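Local coordinates for gamma-glutamyltranspeptidase (Ggt) (Helicobacter pylori 26695, PDB 5BPK), which catalyses transfer or hydrolysis of the gamma-glutamyl group of glutathione and related compounds, as an N-terminal nucleophile hydrolase built from two chains of one precursor, at the interface of chains A and B. Coordinates in Å, arbitrary orientation; residue numbers count along the deposited sequence, not the author numbering. Chains: chain A, Gamma-glutamyltranspeptidase (Ggt); chain B, Gamma-glutamyltranspeptidase (Ggt).

Contact 1: the interface of chains A and B. Residues chain A 85-87, 103, 279, 282-285; chain B 19, 40, 43, 70-74.
A:Arg103 leaves its backbone with CG anti to N (chi1 -178°) and bends at chi2 (67°), which carries the guanidinium across to chain B. A:Ser283 also sets OG anti to its N, while A:Ser284 holds OG in the crowded position between N and the carbonyl carbon (chi1 67°). This is the active-site seam of an Ntn-hydrolase, where the large chain A meets the small chain B. B:Thr19, B:Glu40, B:Asp43 and B:Ser72 to B:Met74 also line the inhibitor pocket. A:Arg103 grips the B:Pro70 carbonyl side-on. NE of A:Arg103 lies 2.9 Å from B:Pro70 O, in the carbonyl plane, and NH2 reaches the same oxygen from above that plane. A:Arg103 NH2 also lies 2.7 Å from B:Asp43 OD2, a salt bridge and hydrogen bond that uses the anti lone pair. The guanidinium is sandwiched: CB of B:Ser72 sits over its centre, and CG of B:Glu40 covers the opposite face towards the rim. B:Glu40 OE2 adds a looser salt bridge at 3.2 Å from A:Arg103 NH1, without a hydrogen bond. The two carboxylates probably balance the arginine's charge in this seam. Next to it A:Ser283 and B:Ser72 form a parallel beta bridge. B:Ser72 N donates to A:Pro282 O. A:Ser284 N bonds B:Ser72 O nearly straight at 2.8 Å, from above the carbonyl plane; its OG comes in plane, on a lone pair. A:Ser283 OG points at a lone pair of B:Met74 O, 2.6 Å away, and accepts from A:Gly285 N. The A:Phe87 ring meets CB of B:Ser72 edge-on, and B:Met74 crosses it at about a right angle. At the far end, A:Gly85 and B:Thr19 form an antiparallel bridge.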
loop_
_atom_site.group_PDB
_atom_site.type_symbol
_atom_site.label_atom_id
_atom_site.label_comp_id
_atom_site.label_asym_id
_atom_site.label_seq_id
_atom_site.Cartn_x
_atom_site.Cartn_y
_atom_site.Cartn_z
ATOM N N GLY A 85 6.583 6.979 -1.617
ATOM C CA GLY A 85 7.359 5.950 -0.933
ATOM C C GLY A 85 6.522 4.708 -0.723
ATOM O O GLY A 85 5.360 4.623 -1.168
ATOM N N GLY A 86 7.103 3.729 -0.049
ATOM C CA GLY A 86 6.414 2.468 0.135
ATOM C C GLY A 86 7.287 1.402 0.753
ATOM O O GLY A 86 8.292 1.708 1.378
ATOM N N PHE A 87 6.872 0.151 0.568
ATOM C CA PHE A 87 7.507 -1.011 1.167
ATOM C C PHE A 87 7.611 -2.145 0.163
ATOM O O PHE A 87 6.712 -2.338 -0.674
ATOM C CB PHE A 87 6.682 -1.511 2.355
ATOM C CG PHE A 87 6.421 -0.467 3.402
ATOM C CD1 PHE A 87 7.436 -0.053 4.254
ATOM C CD2 PHE A 87 5.164 0.085 3.542
ATOM C CE1 PHE A 87 7.192 0.924 5.227
ATOM C CE2 PHE A 87 4.901 1.054 4.523
ATOM C CZ PHE A 87 5.927 1.471 5.365
ATOM N N ARG A 103 9.699 4.166 3.025
ATOM C CA ARG A 103 8.663 5.100 3.457
ATOM C C ARG A 103 9.217 6.519 3.547
ATOM O O ARG A 103 10.370 6.727 3.929
ATOM C CB ARG A 103 8.138 4.656 4.818
ATOM C CG ARG A 103 7.018 5.487 5.423
ATOM C CD ARG A 103 5.715 5.391 4.648
ATOM N NE ARG A 103 4.578 5.778 5.485
ATOM C CZ ARG A 103 3.313 5.834 5.075
ATOM N NH1 ARG A 103 2.993 5.578 3.823
ATOM N NH2 ARG A 103 2.353 6.169 5.923
ATOM N N MET A 279 4.789 -6.689 6.335
ATOM C CA MET A 279 5.564 -5.493 6.647
ATOM C C MET A 279 5.477 -5.073 8.099
ATOM O O MET A 279 4.390 -4.940 8.671
ATOM C CB MET A 279 5.171 -4.316 5.772
ATOM C CG MET A 279 6.099 -3.133 5.933
ATOM S SD MET A 279 7.785 -3.503 5.388
ATOM C CE MET A 279 8.721 -2.420 6.483
ATOM N N PRO A 282 7.741 0.812 9.962
ATOM C CA PRO A 282 6.679 1.778 10.220
ATOM C C PRO A 282 5.315 1.511 9.582
ATOM O O PRO A 282 4.465 2.395 9.605
ATOM C CB PRO A 282 7.278 3.076 9.684
ATOM C CG PRO A 282 8.072 2.625 8.534
ATOM C CD PRO A 282 8.681 1.322 8.955
ATOM N N SER A 283 5.093 0.316 9.047
ATOM C CA SER A 283 3.722 -0.112 8.794
ATOM C C SER A 283 3.139 -0.833 10.012
ATOM O O SER A 283 3.858 -1.505 10.748
ATOM C CB SER A 283 3.617 -1.010 7.579
ATOM O OG SER A 283 2.259 -1.155 7.246
ATOM N N SER A 284 1.833 -0.670 10.200
ATOM C CA SER A 284 1.046 -1.447 11.149
ATOM C C SER A 284 0.454 -2.678 10.459
ATOM O O SER A 284 -0.079 -3.570 11.122
ATOM C CB SER A 284 -0.111 -0.588 11.671
ATOM O OG SER A 284 -1.047 -0.311 10.634
ATOM N N GLY A 285 0.552 -2.729 9.132
ATOM C CA GLY A 285 -0.213 -3.700 8.355
ATOM C C GLY A 285 0.086 -5.156 8.660
ATOM O O GLY A 285 -0.818 -5.940 8.942
ATOM N N THR B 19 3.118 4.449 -3.018
ATOM C CA THR B 19 2.059 5.448 -2.955
ATOM C C THR B 19 2.549 6.877 -2.828
ATOM O O THR B 19 3.661 7.121 -2.368
ATOM C CB THR B 19 1.147 5.144 -1.727
ATOM O OG1 THR B 19 -0.080 5.881 -1.814
ATOM C CG2 THR B 19 1.869 5.451 -0.416
ATOM N N GLU B 40 1.859 12.267 2.295
ATOM C CA GLU B 40 2.041 11.240 3.316
ATOM C C GLU B 40 2.064 11.803 4.739
ATOM O O GLU B 40 1.908 11.046 5.701
ATOM C CB GLU B 40 3.317 10.421 3.066
ATOM C CG GLU B 40 3.135 8.918 3.197
ATOM C CD GLU B 40 2.355 8.335 2.023
ATOM O OE1 GLU B 40 2.806 8.488 0.851
ATOM O OE2 GLU B 40 1.295 7.734 2.271
ATOM N N ASP B 43 -0.674 10.787 7.189
ATOM C CA ASP B 43 -0.657 9.498 7.871
ATOM C C ASP B 43 -0.113 9.588 9.295
ATOM O O ASP B 43 -0.230 8.625 10.043
ATOM C CB ASP B 43 0.111 8.455 7.066
ATOM C CG ASP B 43 -0.718 7.836 5.951
ATOM O OD1 ASP B 43 -1.924 8.137 5.818
ATOM O OD2 ASP B 43 -0.141 7.032 5.199
ATOM N N PRO B 70 5.849 8.304 8.876
ATOM C CA PRO B 70 4.458 8.220 9.318
ATOM C C PRO B 70 3.931 6.795 9.250
ATOM O O PRO B 70 4.249 6.064 8.306
ATOM C CB PRO B 70 3.712 9.110 8.321
ATOM C CG PRO B 70 4.598 9.181 7.128
ATOM C CD PRO B 70 5.989 9.116 7.653
ATOM N N LEU B 71 3.124 6.415 10.241
ATOM C CA LEU B 71 2.560 5.077 10.289
ATOM C C LEU B 71 1.759 4.764 9.027
ATOM O O LEU B 71 0.948 5.569 8.591
ATOM C CB LEU B 71 1.657 4.913 11.508
ATOM C CG LEU B 71 1.098 3.513 11.752
ATOM C CD1 LEU B 71 2.207 2.564 12.154
ATOM C CD2 LEU B 71 -0.010 3.547 12.796
ATOM N N SER B 72 1.987 3.571 8.485
ATOM C CA SER B 72 1.254 3.070 7.323
ATOM C C SER B 72 0.334 1.902 7.708
ATOM O O SER B 72 0.482 1.294 8.770
ATOM C CB SER B 72 2.249 2.582 6.268
ATOM O OG SER B 72 1.600 2.227 5.045
ATOM N N SER B 73 -0.602 1.604 6.813
ATOM C CA SER B 73 -1.399 0.376 6.848
ATOM C C SER B 73 -1.009 -0.595 5.739
ATOM O O SER B 73 -1.587 -1.679 5.632
ATOM C CB SER B 73 -2.889 0.707 6.690
ATOM O OG SER B 73 -3.368 1.551 7.718
ATOM N N MET B 74 -0.051 -0.208 4.899
ATOM C CA MET B 74 0.340 -1.048 3.755
ATOM C C MET B 74 0.871 -2.410 4.213
ATOM O O MET B 74 1.684 -2.503 5.150
ATOM C CB MET B 74 1.329 -0.328 2.832
ATOM C CG MET B 74 0.682 0.874 2.103
ATOM S SD MET B 74 1.682 1.683 0.849
ATOM C CE MET B 74 2.845 2.633 1.822
#

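Contact 2: the interface of chains A and B. Residues chain A 284-285, 288-289, 292, 319, 323; chain B 56, 73, 75, 95, 98-99, 125-126.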
loop_
_atom_site.group_PDB
_atom_site.type_symbol
_atom_site.label_atom_id
_atom_site.label_comp_id
_atom_site.label_asym_id
_atom_site.label_seq_id
_atom_site.Cartn_x
_atom_site.Cartn_y
_atom_site.Cartn_z
ATOM N N SER A 284 1.833 -0.670 10.200
ATOM C CA SER A 284 1.046 -1.447 11.149
ATOM C C SER A 284 0.454 -2.678 10.459
ATOM O O SER A 284 -0.079 -3.570 11.122
ATOM C CB SER A 284 -0.111 -0.588 11.671
ATOM O OG SER A 284 -1.047 -0.311 10.634
ATOM N N GLY A 285 0.552 -2.729 9.132
ATOM C CA GLY A 285 -0.213 -3.700 8.355
ATOM C C GLY A 285 0.086 -5.156 8.660
ATOM O O GLY A 285 -0.818 -5.940 8.942
ATOM N N HIS A 288 -1.021 -6.246 12.388
ATOM C CA HIS A 288 -2.449 -6.477 12.570
ATOM C C HIS A 288 -3.008 -7.597 11.678
ATOM O O HIS A 288 -3.945 -8.289 12.076
ATOM C CB HIS A 288 -3.253 -5.191 12.439
ATOM C CG HIS A 288 -2.852 -4.148 13.429
ATOM N ND1 HIS A 288 -2.784 -4.399 14.780
ATOM C CD2 HIS A 288 -2.471 -2.860 13.265
ATOM C CE1 HIS A 288 -2.374 -3.309 15.408
ATOM N NE2 HIS A 288 -2.176 -2.361 14.509
ATOM N N LEU A 289 -2.427 -7.780 10.496
ATOM C CA LEU A 289 -2.782 -8.895 9.619
ATOM C C LEU A 289 -2.567 -10.201 10.368
ATOM O O LEU A 289 -3.454 -11.040 10.441
ATOM C CB LEU A 289 -1.908 -8.875 8.362
ATOM C CG LEU A 289 -1.926 -10.121 7.485
ATOM C CD1 LEU A 289 -3.341 -10.413 7.026
ATOM C CD2 LEU A 289 -0.945 -9.939 6.318
ATOM N N ILE A 292 -4.953 -10.602 13.480
ATOM C CA ILE A 292 -6.347 -10.934 13.148
ATOM C C ILE A 292 -6.447 -12.406 12.702
ATOM O O ILE A 292 -7.330 -13.150 13.140
ATOM C CB ILE A 292 -6.920 -9.968 12.086
ATOM C CG1 ILE A 292 -7.033 -8.549 12.657
ATOM C CG2 ILE A 292 -8.290 -10.418 11.630
ATOM C CD1 ILE A 292 -7.105 -7.462 11.592
ATOM N N MET A 319 -10.850 -7.820 14.090
ATOM C CA MET A 319 -10.517 -6.542 13.452
ATOM C C MET A 319 -10.752 -5.380 14.408
ATOM O O MET A 319 -9.933 -4.489 14.517
ATOM C CB MET A 319 -11.374 -6.311 12.204
ATOM C CG MET A 319 -11.085 -7.226 11.044
ATOM S SD MET A 319 -12.373 -7.136 9.776
ATOM C CE MET A 319 -11.713 -8.323 8.580
ATOM N N TYR A 323 -7.739 -2.764 15.428
ATOM C CA TYR A 323 -7.721 -1.336 15.077
ATOM C C TYR A 323 -7.709 -0.451 16.319
ATOM O O TYR A 323 -7.113 0.621 16.301
ATOM C CB TYR A 323 -8.841 -0.955 14.112
ATOM C CG TYR A 323 -8.552 -1.333 12.667
ATOM C CD1 TYR A 323 -8.877 -2.589 12.180
ATOM C CD2 TYR A 323 -7.929 -0.438 11.798
ATOM C CE1 TYR A 323 -8.624 -2.942 10.862
ATOM C CE2 TYR A 323 -7.662 -0.785 10.474
ATOM C CZ TYR A 323 -8.010 -2.053 10.014
ATOM O OH TYR A 323 -7.765 -2.432 8.701
ATOM N N LEU B 56 -8.615 7.039 10.602
ATOM C CA LEU B 56 -7.699 6.484 11.587
ATOM C C LEU B 56 -7.284 7.585 12.565
ATOM O O LEU B 56 -7.157 8.761 12.195
ATOM C CB LEU B 56 -6.485 5.863 10.890
ATOM C CG LEU B 56 -6.798 4.673 9.979
ATOM C CD1 LEU B 56 -5.605 4.382 9.075
ATOM C CD2 LEU B 56 -7.205 3.434 10.779
ATOM N N SER B 73 -0.602 1.604 6.813
ATOM C CA SER B 73 -1.399 0.376 6.848
ATOM C C SER B 73 -1.009 -0.595 5.739
ATOM O O SER B 73 -1.587 -1.679 5.632
ATOM C CB SER B 73 -2.889 0.707 6.690
ATOM O OG SER B 73 -3.368 1.551 7.718
ATOM N N SER B 75 0.368 -3.450 3.561
ATOM C CA SER B 75 0.572 -4.830 3.986
ATOM C C SER B 75 1.047 -5.725 2.841
ATOM O O SER B 75 0.438 -6.771 2.572
ATOM C CB SER B 75 -0.734 -5.394 4.533
ATOM O OG SER B 75 -1.241 -4.594 5.579
ATOM N N SER B 95 -6.758 2.427 5.437
ATOM C CA SER B 95 -7.190 1.575 6.539
ATOM C C SER B 95 -7.773 0.222 6.084
ATOM O O SER B 95 -7.718 -0.759 6.831
ATOM C CB SER B 95 -8.240 2.308 7.350
ATOM O OG SER B 95 -9.309 2.678 6.489
ATOM N N ILE B 98 -5.517 -3.744 5.416
ATOM C CA ILE B 98 -5.257 -4.858 6.315
ATOM C C ILE B 98 -6.355 -5.892 6.162
ATOM O O ILE B 98 -6.087 -7.101 6.039
ATOM C CB ILE B 98 -5.179 -4.400 7.782
ATOM C CG1 ILE B 98 -4.032 -3.401 7.953
ATOM C CG2 ILE B 98 -5.009 -5.597 8.703
ATOM C CD1 ILE B 98 -4.072 -2.655 9.247
ATOM N N THR B 99 -7.597 -5.418 6.128
ATOM C CA THR B 99 -8.725 -6.338 6.065
ATOM C C THR B 99 -8.884 -6.955 4.659
ATOM O O THR B 99 -9.227 -8.136 4.527
ATOM C CB THR B 99 -10.020 -5.646 6.542
ATOM O OG1 THR B 99 -10.303 -4.509 5.719
ATOM C CG2 THR B 99 -9.891 -5.210 8.023
ATOM N N HIS B 125 -15.487 -5.096 6.191
ATOM C CA HIS B 125 -14.475 -4.321 6.894
ATOM C C HIS B 125 -15.021 -3.771 8.203
ATOM O O HIS B 125 -16.128 -3.246 8.251
ATOM C CB HIS B 125 -14.000 -3.194 5.964
ATOM C CG HIS B 125 -13.057 -2.217 6.588
ATOM N ND1 HIS B 125 -11.738 -2.512 6.855
ATOM C CD2 HIS B 125 -13.241 -0.927 6.969
ATOM C CE1 HIS B 125 -11.153 -1.452 7.385
ATOM N NE2 HIS B 125 -12.038 -0.472 7.456
ATOM N N MET B 126 -14.210 -3.895 9.245
ATOM C CA MET B 126 -14.448 -3.283 10.545
ATOM C C MET B 126 -13.133 -2.660 11.000
ATOM O O MET B 126 -12.122 -3.341 11.049
ATOM C CB MET B 126 -14.939 -4.355 11.529
ATOM C CG MET B 126 -14.827 -4.032 13.014
ATOM S SD MET B 126 -15.740 -2.598 13.578
ATOM C CE MET B 126 -17.440 -3.210 13.517
#
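B:Ile98 is the apolar centre, with CG1 anti to its carbonyl carbon (chi1 -61°) and CG2 anti to its N. The two branches divide the work. CG2 turns to helix A 285-296. There CG2 of B:Ile98 lies 4.0 Å from CD1 of A:Ile292 and also touches the backbone of A:Leu289. The two isoleucines cross at about a right angle. CG1 lies over the CA of A:Gly285, at the start of that helix, where the absence of a side chain probably leaves room for it. CD1 reaches the phenol end of A:Tyr323, so these two side chains meet tip to tip. Beside them, CG2 of B:Thr99 fills the angle between A:Tyr323 and A:Met319. CG2 of B:Thr99 is 3.6 Å from SD of A:Met319, whose chain runs extended beyond CG and crosses the threonine at about a right angle. CD2 of B:Leu56 lies 4.1 Å from CD2 of A:Tyr323, on the side of the ring away from B:Thr99. Further out, the backbone carbonyl of B:Met126 lies against CB of A:Met319. The polar rim centres on the phenol. A:Tyr323 OH donates to B:Ser95 O at 2.5 Å, nearly along the C=O axis (169°). This short bond fixes the ring's tip just before helix B 96-109. The B:His125 ring presents its edge to the phenol oxygen, with CE1 3.8 Å from A:Tyr323 OH. B:Thr99 steadies that imidazole: its OG1, in the crowded position (chi1 60°), hydrogen-bonds ND1 of B:His125 at 2.7 Å. On the opposite rim, B:Ser75 OG bonds B:Ser73 O within its own chain. The site thus packs the first turn of helix B 96-109 against helices A 285-296 and A 309-329, with loops of chain B closing its edges.

The centres of the C-alpha atoms of contact 1 and contact 2 are about 12 Å apart, and the two form neighbouring parts of one seam. They share A:Ser284, A:Gly285 and B:Ser73. The loop of chain A bonded in contact 1 runs directly into helix 285-296, which packs in contact 2. On chain B, residues 70-75 pass from one to the other. Contact 1 is mainly polar and adjoins the inhibitor pocket; contact 2 is mainly apolar and lies between helices. Together they probably hold the catalytic loops of chain B in register with chain A within the two-chain enzyme.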